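Local structure of ebony (Drosophila melanogaster, 6DYN) at residues L94-F99 and R195-A200; F160-S165 and Q204-H209. The protein probably joins beta-alanine to amines such as histamine, which is bound by this C-terminal domain of the protein. All coordinates share one frame; numbering follows the deposited sequence.

Contact 1. Residues L94-F99 and R195-A200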
# COMPACT_ATOMS: atom_id res chain seq x y z
N LEU A 94 6.07 9.16 -9.88
CA LEU A 94 4.93 9.24 -10.78
C LEU A 94 4.87 8.04 -11.72
O LEU A 94 3.78 7.58 -12.07
CB LEU A 94 4.97 10.54 -11.59
CG LEU A 94 3.85 10.70 -12.63
CD1 LEU A 94 2.51 10.66 -11.93
CD2 LEU A 94 4.01 11.99 -13.44
N ILE A 95 6.02 7.53 -12.13
CA ILE A 95 6.01 6.36 -13.01
C ILE A 95 5.49 5.13 -12.26
O ILE A 95 4.81 4.28 -12.85
CB ILE A 95 7.42 6.13 -13.58
CG1 ILE A 95 7.83 7.32 -14.46
CG2 ILE A 95 7.48 4.82 -14.38
CD1 ILE A 95 9.18 7.16 -15.16
N VAL A 96 5.79 5.03 -10.97
CA VAL A 96 5.27 3.91 -10.17
C VAL A 96 3.75 3.97 -10.11
O VAL A 96 3.06 2.97 -10.32
CB VAL A 96 5.90 3.90 -8.77
CG1 VAL A 96 5.14 2.97 -7.86
CG2 VAL A 96 7.35 3.45 -8.85
N PHE A 97 3.21 5.16 -9.83
CA PHE A 97 1.75 5.29 -9.73
C PHE A 97 1.08 5.09 -11.08
O PHE A 97 -0.00 4.50 -11.15
CB PHE A 97 1.38 6.64 -9.13
CG PHE A 97 1.66 6.73 -7.66
CD1 PHE A 97 0.70 6.35 -6.74
CD2 PHE A 97 2.90 7.14 -7.20
CE1 PHE A 97 0.95 6.41 -5.38
CE2 PHE A 97 3.17 7.21 -5.83
CZ PHE A 97 2.19 6.84 -4.92
N GLU A 98 1.70 5.57 -12.16
CA GLU A 98 1.15 5.32 -13.49
C GLU A 98 1.17 3.84 -13.82
O GLU A 98 0.22 3.31 -14.40
CB GLU A 98 1.94 6.12 -14.53
CG GLU A 98 1.43 7.55 -14.75
CD GLU A 98 2.32 8.37 -15.70
OE1 GLU A 98 3.12 7.78 -16.45
OE2 GLU A 98 2.18 9.60 -15.71
N PHE A 99 2.26 3.14 -13.45
CA PHE A 99 2.30 1.69 -13.62
C PHE A 99 1.21 1.01 -12.80
O PHE A 99 0.56 0.08 -13.28
CB PHE A 99 3.66 1.12 -13.24
CG PHE A 99 3.70 -0.40 -13.22
CD1 PHE A 99 3.33 -1.13 -14.34
CD2 PHE A 99 4.09 -1.09 -12.08
CE1 PHE A 99 3.35 -2.51 -14.35
CE2 PHE A 99 4.11 -2.47 -12.07
CZ PHE A 99 3.75 -3.19 -13.20
N ARG A 195 11.29 1.18 -20.86
CA ARG A 195 10.81 0.25 -19.84
C ARG A 195 11.47 0.61 -18.51
O ARG A 195 12.61 0.18 -18.24
CB ARG A 195 11.13 -1.20 -20.22
CG ARG A 195 10.60 -1.59 -21.60
CD ARG A 195 11.10 -2.97 -22.07
NE ARG A 195 9.98 -3.91 -22.11
CZ ARG A 195 9.07 -3.97 -23.08
NH1 ARG A 195 9.18 -3.15 -24.13
NH2 ARG A 195 8.06 -4.85 -23.02
N PRO A 196 10.80 1.37 -17.64
CA PRO A 196 11.45 1.83 -16.40
C PRO A 196 11.89 0.71 -15.48
O PRO A 196 12.90 0.86 -14.78
CB PRO A 196 10.38 2.71 -15.74
CG PRO A 196 9.09 2.32 -16.38
CD PRO A 196 9.44 1.90 -17.79
N PHE A 197 11.18 -0.43 -15.46
CA PHE A 197 11.57 -1.60 -14.69
C PHE A 197 12.17 -2.69 -15.58
O PHE A 197 12.07 -3.88 -15.24
CB PHE A 197 10.38 -2.16 -13.91
CG PHE A 197 9.44 -1.11 -13.41
CD1 PHE A 197 9.83 -0.24 -12.40
CD2 PHE A 197 8.16 -0.98 -13.95
CE1 PHE A 197 8.98 0.75 -11.94
CE2 PHE A 197 7.30 0.02 -13.50
CZ PHE A 197 7.71 0.89 -12.49
N GLY A 198 12.77 -2.31 -16.71
CA GLY A 198 13.20 -3.31 -17.68
C GLY A 198 14.37 -4.15 -17.20
O GLY A 198 14.53 -5.29 -17.64
N ASP A 199 15.17 -3.60 -16.30
CA ASP A 199 16.27 -4.36 -15.72
C ASP A 199 15.82 -5.40 -14.69
O ASP A 199 16.61 -6.29 -14.35
CB ASP A 199 17.28 -3.41 -15.06
CG ASP A 199 18.00 -2.52 -16.07
OD1 ASP A 199 18.25 -2.96 -17.21
OD2 ASP A 199 18.33 -1.37 -15.70
N ALA A 200 14.60 -5.32 -14.18
CA ALA A 200 14.16 -6.26 -13.15
C ALA A 200 14.11 -7.69 -13.71
O ALA A 200 13.86 -7.89 -14.90
CB ALA A 200 12.78 -5.87 -12.62
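Phe197 and Pro196 reach from a loop onto one side of the helix carrying Ile95, Val96 and Phe99. The loop lies between strands 178-184 and 205-212. The contact is wholly apolar, and no hydrogen bond crosses it.

Phe197 contributes the largest share, and its ring meets Phe99. Phe197 CE2 comes down over one face of the Phe99 ring, 3.6 Å from Phe99 CG. The planes are 55° apart and the centroids 5.1 Å apart, so the pair is oblique, neither a stack nor a T. Phe99 CG is anti to its own backbone N (chi1 173°), which swings the ring off the helix beside the loop. Tyr188 also meets the Phe99 ring.

The aliphatic contacts flank this pair. Val96 CG2 sits at the edge of the Phe197 ring, near its plane, 4.4 Å from CE1 of Phe197. Ile95 CG2 touches the pyrrolidine ring, 3.6 Å from Pro196 CG, and lies more loosely against Phe197 CZ. Pro196 CG in turn rests above one face of the neighbouring Phe197 ring, toward its rim. The two loop side chains therefore meet the helix as one packed unit.

Backbone bonds shape the loop. Two overlapping type I turns run from Arg195 to Gly198 and from Phe197 to Ala200. Gly198 N bonds to Arg195 O at 2.9 Å, and Ala200 N to Phe197 O at 3.1 Å. Arg195 forms a salt bridge with Glu187.

Val96 also touches the bound histamine, so the Phe197 ring packs one residue behind the ligand. With no polar bond to fix direction, the loop is held on the helix by shape and by burial of its aromatic ring.

Contact 2. Residues F160-S165 and Q204-H209. With CA (calcium ion), chain C; HSM (histamine), chain B.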
# COMPACT_ATOMS: atom_id res chain seq x y z
N PHE A 160 -8.94 -4.18 -2.29
CA PHE A 160 -8.30 -4.12 -3.60
C PHE A 160 -6.89 -3.60 -3.37
O PHE A 160 -6.72 -2.53 -2.77
CB PHE A 160 -9.10 -3.18 -4.51
CG PHE A 160 -8.62 -3.09 -5.93
CD1 PHE A 160 -8.54 -4.22 -6.72
CD2 PHE A 160 -8.37 -1.85 -6.51
CE1 PHE A 160 -8.16 -4.12 -8.07
CE2 PHE A 160 -7.99 -1.75 -7.84
CZ PHE A 160 -7.88 -2.91 -8.62
N THR A 161 -5.88 -4.34 -3.82
CA THR A 161 -4.50 -3.90 -3.63
C THR A 161 -3.63 -4.51 -4.71
O THR A 161 -3.94 -5.58 -5.24
CB THR A 161 -3.97 -4.28 -2.23
OG1 THR A 161 -2.68 -3.68 -2.02
CG2 THR A 161 -3.82 -5.78 -2.08
N THR A 162 -2.56 -3.80 -5.06
CA THR A 162 -1.52 -4.35 -5.92
C THR A 162 -0.31 -4.67 -5.04
O THR A 162 0.27 -3.78 -4.44
CB THR A 162 -1.13 -3.38 -7.04
OG1 THR A 162 -2.31 -3.07 -7.78
CG2 THR A 162 -0.17 -4.03 -8.02
N ASN A 163 0.04 -5.95 -4.98
CA ASN A 163 1.13 -6.41 -4.13
C ASN A 163 2.38 -6.58 -4.97
O ASN A 163 2.36 -7.30 -5.98
CB ASN A 163 0.73 -7.69 -3.41
CG ASN A 163 -0.19 -7.40 -2.24
OD1 ASN A 163 0.10 -6.54 -1.42
ND2 ASN A 163 -1.34 -8.06 -2.19
N THR A 164 3.46 -5.90 -4.58
CA THR A 164 4.66 -5.80 -5.40
C THR A 164 5.88 -6.47 -4.78
O THR A 164 6.96 -6.44 -5.38
CB THR A 164 4.98 -4.33 -5.69
OG1 THR A 164 5.01 -3.61 -4.46
CG2 THR A 164 3.91 -3.71 -6.61
N SER A 165 5.75 -7.05 -3.60
CA SER A 165 6.86 -7.81 -3.06
C SER A 165 6.44 -9.25 -2.83
O SER A 165 5.25 -9.53 -2.65
CB SER A 165 7.37 -7.20 -1.74
OG SER A 165 6.48 -7.51 -0.68
N GLN A 204 10.02 -10.93 -11.10
CA GLN A 204 9.39 -9.88 -10.30
C GLN A 204 8.04 -9.51 -10.91
O GLN A 204 7.97 -9.04 -12.05
CB GLN A 204 10.27 -8.64 -10.17
CG GLN A 204 9.63 -7.55 -9.31
CD GLN A 204 10.49 -6.30 -9.10
OE1 GLN A 204 11.68 -6.30 -9.38
NE2 GLN A 204 9.88 -5.25 -8.59
N ARG A 205 6.98 -9.72 -10.14
CA ARG A 205 5.60 -9.52 -10.54
C ARG A 205 4.97 -8.34 -9.79
O ARG A 205 5.40 -7.95 -8.71
CB ARG A 205 4.75 -10.78 -10.29
CG ARG A 205 5.46 -12.12 -10.49
CD ARG A 205 6.05 -12.28 -11.89
NE ARG A 205 4.98 -12.31 -12.88
CZ ARG A 205 5.18 -12.40 -14.19
NH1 ARG A 205 6.40 -12.47 -14.68
NH2 ARG A 205 4.15 -12.42 -15.01
N ALA A 206 3.95 -7.76 -10.40
CA ALA A 206 2.98 -6.94 -9.69
C ALA A 206 1.67 -7.70 -9.79
O ALA A 206 1.22 -8.01 -10.89
CB ALA A 206 2.84 -5.53 -10.29
N ILE A 207 1.10 -8.05 -8.64
CA ILE A 207 -0.10 -8.87 -8.61
C ILE A 207 -1.23 -8.04 -8.04
O ILE A 207 -1.11 -7.49 -6.93
CB ILE A 207 0.11 -10.16 -7.81
CG1 ILE A 207 1.30 -10.95 -8.43
CG2 ILE A 207 -1.16 -10.97 -7.80
CD1 ILE A 207 1.76 -12.12 -7.61
N VAL A 208 -2.29 -7.92 -8.82
CA VAL A 208 -3.49 -7.19 -8.41
C VAL A 208 -4.37 -8.18 -7.68
O VAL A 208 -4.81 -9.18 -8.26
CB VAL A 208 -4.23 -6.60 -9.63
CG1 VAL A 208 -5.51 -5.92 -9.16
CG2 VAL A 208 -3.35 -5.63 -10.35
N HIS A 209 -4.64 -7.89 -6.41
CA HIS A 209 -5.36 -8.79 -5.52
C HIS A 209 -6.69 -8.17 -5.12
O HIS A 209 -6.79 -6.95 -4.95
CB HIS A 209 -4.53 -9.07 -4.26
CG HIS A 209 -3.51 -10.14 -4.43
ND1 HIS A 209 -2.16 -9.92 -4.26
CD2 HIS A 209 -3.63 -11.46 -4.72
CE1 HIS A 209 -1.49 -11.04 -4.46
NE2 HIS A 209 -2.37 -11.99 -4.75
CA CA C . -0.90 -5.08 0.22
N HSM B . 0.59 -1.04 -3.03
CA HSM B . 1.38 -0.82 -4.23
CB HSM B . 2.85 -1.19 -3.96
CG HSM B . 3.74 0.05 -4.03
ND1 HSM B . 3.39 1.28 -3.66
CD2 HSM B . 5.03 0.11 -4.47
CE1 HSM B . 4.44 2.09 -3.87
NE2 HSM B . 5.45 1.35 -4.37
O HOH W 1 0.80 -3.42 -1.24
O HOH W 2 7.05 -5.71 -8.03
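Asn163 and His209 meet across two antiparallel neighbours, strands 158-163 and 205-212, in a mixed sheet whose strand order is consistent with the GNAT acyltransferase fold.

Backbone bonds set the register. Thr161 pairs with His209, and Asn163 with Ile207, each through two N-H to O bonds. Thr162 and Val208 form the non-hydrogen-bonded pair between them. The shortest bonds are 2.7 Å, from His209 N to Thr161 O and from Asn163 N to Ile207 O.

A side-chain bond adds to the ladder. Asn163 ND2 donates to His209 ND1 at 2.9 Å, nearly straight at 171°. ND1 lies in the amide plane, but the ring is turned well out of that plane, and ND2 sits 32° out of the ring plane. His209 CG is anti to the carbonyl carbon (chi1 -83°), which sets the ring beside Asn163; the second torsion then turns ND1 to the amide. Ile207 CG2 covers one face of this ring toward its rim. With an alanine here instead of His209, Asn163 ND2 would probably lose its acceptor and the amide would be freer to turn away from the metal.

Apolar contacts lie on the face that carries Thr162 and Val208, under helix 93-111. Phe160 CE1 touches Val208 CG1 at 3.4 Å, and Thr162 CG2 meets Ala206 CB. Thr162 OG1 bonds to Glu104 of that helix.

The ligands lie at the end of strand 158-163. Asn163 OD1 binds the calcium ion at 2.4 Å, and a water joins it. The same water accepts from the histamine amine, which also bonds weakly to Thr162 O. Histamine is hydrogen-bonded to Glu32 as well. A second water donates to Thr164 O at 2.8 Å and to Arg205 O, and accepts from Gln204 NE2.

In the fold
Both contacts are buried, but contact 2 lies nearer the middle of the chain, while contact 1 sits farther out, where a loop covers a helix. They join different elements. Contact 2 pairs two strands of the central sheet, and contact 1 sets the loop before the second of those strands on helix 93-111. They meet directly, Phe99 CE2 being 3.8 Å from Ala206 CB. Their chemistry differs accordingly: the outer contact is apolar side-chain packing, the inner one a backbone ladder with polar side chains, metal and water. Both contacts reach the histamine: Val96 touches it from the helix, Thr162 from the strand and Thr164 from just after it.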